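Local atomic coordinates of protein Aster-A (PDB entry 6GQF), a protein that carries cholesterol from the plasma membrane to the endoplasmic reticulum without vesicles, binding the sterol in its VASt (ASTER) domain, the part seen here. Residues A[42-47]-A[194-198]. Residues are numbered along the deposited sequence.
Sequences LINSVF and FHHLD
Residues 42-47 end the edge strand 40-47 of the antiparallel sheet, and 194-198 form one turn of the long C-terminal helix 176-202, closed by the hydrogen bond from D198 N to F194 O, 2.9 Å. The axes of these short segments run nearly parallel, 21° apart and 8.1 Å at closest approach, with L42 CA 6.6 Å from F194 CA and I43 CA 7.0 Å from D198 CA. A classic beta bulge, L42 and I43 both opposite V164 of strand 159-170, interrupts the alternation: L42 has helix-like phi/psi (-84/-45), so both residues point toward the helix. From I43 on the chain is broadly extended, S45 and F47 facing the helix, N44 and V46 turned away. Branched, apolar I43 (chi1 m, chi2 t) fills the gap, its CD1 3.7 Å from F194 CB and 4.2 Å from L197 CD2, while L42 CB lies 4.1 Å from F194 CB. F194, large and apolar, suits a place where its side chain also approaches the bound 25-hydroxycholesterol. D198, chi1 t, reaches the strand: S45 (chi1 m), small enough to leave room for the carboxylate, donates a hydrogen bond from OG to D198 OD1 at 2.9 Å, and the F47 ring brings CZ edge-on to within 3.2 Å of OD1. This helix-on-sheet packing belongs to the Bet v 1-like fold, whose long helix covers the curved sheet around the sterol cavity. Its chemistry is divided: apolar contacts join strand and helix, whereas farther along a hydroxyl hydrogen-bonds one carboxylate oxygen, an electropositive ring edge beside it.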
loop_
_atom_site.group_PDB
_atom_site.type_symbol
_atom_site.label_atom_id
_atom_site.label_comp_id
_atom_site.label_asym_id
_atom_site.label_seq_id
_atom_site.Cartn_x
_atom_site.Cartn_y
_atom_site.Cartn_z
ATOM N N LEU A 42 9.014 -5.363 -1.878
ATOM C CA LEU A 42 7.973 -6.294 -1.462
ATOM C C LEU A 42 7.466 -7.131 -2.631
ATOM O O LEU A 42 7.304 -8.346 -2.511
ATOM C CB LEU A 42 6.805 -5.536 -0.814
ATOM C CG LEU A 42 7.017 -4.922 0.579
ATOM C CD1 LEU A 42 7.400 -5.977 1.600
ATOM C CD2 LEU A 42 8.056 -3.815 0.567
ATOM N N ILE A 43 7.221 -6.475 -3.760
ATOM C CA ILE A 43 6.685 -7.145 -4.937
ATOM C C ILE A 43 7.502 -6.805 -6.172
ATOM O O ILE A 43 7.954 -5.675 -6.339
ATOM C CB ILE A 43 5.216 -6.758 -5.182
ATOM C CG1 ILE A 43 4.348 -7.202 -4.002
ATOM C CG2 ILE A 43 4.702 -7.382 -6.478
ATOM C CD1 ILE A 43 2.929 -6.650 -4.037
ATOM N N ASN A 44 7.687 -7.802 -7.030
ATOM C CA ASN A 44 8.336 -7.617 -8.318
ATOM C C ASN A 44 7.881 -8.726 -9.262
ATOM O O ASN A 44 8.616 -9.674 -9.523
ATOM C CB ASN A 44 9.858 -7.610 -8.166
ATOM C CG ASN A 44 10.571 -7.240 -9.450
ATOM O OD1 ASN A 44 10.004 -6.587 -10.323
ATOM N ND2 ASN A 44 11.826 -7.653 -9.568
ATOM N N SER A 45 6.651 -8.600 -9.747
ATOM C CA SER A 45 6.029 -9.625 -10.568
ATOM C C SER A 45 5.663 -9.104 -11.952
ATOM O O SER A 45 5.471 -7.905 -12.145
ATOM C CB SER A 45 4.781 -10.156 -9.865
ATOM O OG SER A 45 5.104 -10.614 -8.563
ATOM N N VAL A 46 5.575 -10.017 -12.912
ATOM C CA VAL A 46 5.089 -9.683 -14.243
ATOM C C VAL A 46 3.760 -10.387 -14.466
ATOM O O VAL A 46 3.643 -11.595 -14.269
ATOM C CB VAL A 46 6.093 -10.082 -15.344
ATOM C CG1 VAL A 46 5.521 -9.775 -16.720
ATOM C CG2 VAL A 46 7.418 -9.346 -15.154
ATOM N N PHE A 47 2.759 -9.609 -14.863
ATOM C CA PHE A 47 1.420 -10.127 -15.090
ATOM C C PHE A 47 1.043 -10.005 -16.555
ATOM O O PHE A 47 1.491 -9.092 -17.247
ATOM C CB PHE A 47 0.405 -9.381 -14.223
ATOM C CG PHE A 47 0.605 -9.593 -12.755
ATOM C CD1 PHE A 47 0.034 -10.679 -12.120
ATOM C CD2 PHE A 47 1.370 -8.710 -12.013
ATOM C CE1 PHE A 47 0.218 -10.882 -10.772
ATOM C CE2 PHE A 47 1.559 -8.908 -10.664
ATOM C CZ PHE A 47 0.983 -9.995 -10.042
ATOM N N PHE A 194 1.216 -7.475 1.257
ATOM C CA PHE A 194 1.573 -7.369 -0.153
ATOM C C PHE A 194 1.807 -8.729 -0.806
ATOM O O PHE A 194 1.573 -8.893 -2.002
ATOM C CB PHE A 194 2.811 -6.480 -0.316
ATOM C CG PHE A 194 2.516 -5.011 -0.199
ATOM C CD1 PHE A 194 1.885 -4.330 -1.230
ATOM C CD2 PHE A 194 2.853 -4.314 0.949
ATOM C CE1 PHE A 194 1.602 -2.981 -1.117
ATOM C CE2 PHE A 194 2.575 -2.963 1.062
ATOM C CZ PHE A 194 1.951 -2.298 0.027
ATOM N N HIS A 195 2.255 -9.710 -0.033
ATOM C CA HIS A 195 2.445 -11.045 -0.585
ATOM C C HIS A 195 1.088 -11.656 -0.936
ATOM O O HIS A 195 0.953 -12.332 -1.953
ATOM C CB HIS A 195 3.226 -11.928 0.391
ATOM C CG HIS A 195 4.683 -11.584 0.473
ATOM N ND1 HIS A 195 5.476 -11.936 1.544
ATOM C CD2 HIS A 195 5.489 -10.915 -0.386
ATOM C CE1 HIS A 195 6.706 -11.498 1.341
ATOM N NE2 HIS A 195 6.741 -10.876 0.179
ATOM N N HIS A 196 0.081 -11.391 -0.107
ATOM C CA HIS A 196 -1.287 -11.811 -0.407
ATOM C C HIS A 196 -1.865 -11.006 -1.566
ATOM O O HIS A 196 -2.686 -11.508 -2.334
ATOM C CB HIS A 196 -2.180 -11.663 0.824
ATOM C CG HIS A 196 -2.021 -12.767 1.823
ATOM N ND1 HIS A 196 -2.700 -12.790 3.022
ATOM C CD2 HIS A 196 -1.263 -13.889 1.799
ATOM C CE1 HIS A 196 -2.367 -13.876 3.694
ATOM N NE2 HIS A 196 -1.496 -14.560 2.975
ATOM N N LEU A 197 -1.441 -9.753 -1.687
ATOM C CA LEU A 197 -1.884 -8.906 -2.787
ATOM C C LEU A 197 -1.329 -9.421 -4.109
ATOM O O LEU A 197 -1.991 -9.340 -5.143
ATOM C CB LEU A 197 -1.453 -7.453 -2.559
ATOM C CG LEU A 197 -1.638 -6.477 -3.732
ATOM C CD1 LEU A 197 -3.112 -6.285 -4.098
ATOM C CD2 LEU A 197 -0.986 -5.141 -3.413
ATOM N N ASP A 198 -0.107 -9.946 -4.065
ATOM C CA ASP A 198 0.550 -10.483 -5.253
ATOM C C ASP A 198 -0.129 -11.774 -5.704
ATOM O O ASP A 198 -0.280 -12.023 -6.900
ATOM C CB ASP A 198 2.035 -10.731 -4.971
ATOM C CG ASP A 198 2.807 -11.152 -6.206
ATOM O OD1 ASP A 198 2.533 -10.611 -7.298
ATOM O OD2 ASP A 198 3.693 -12.024 -6.081
#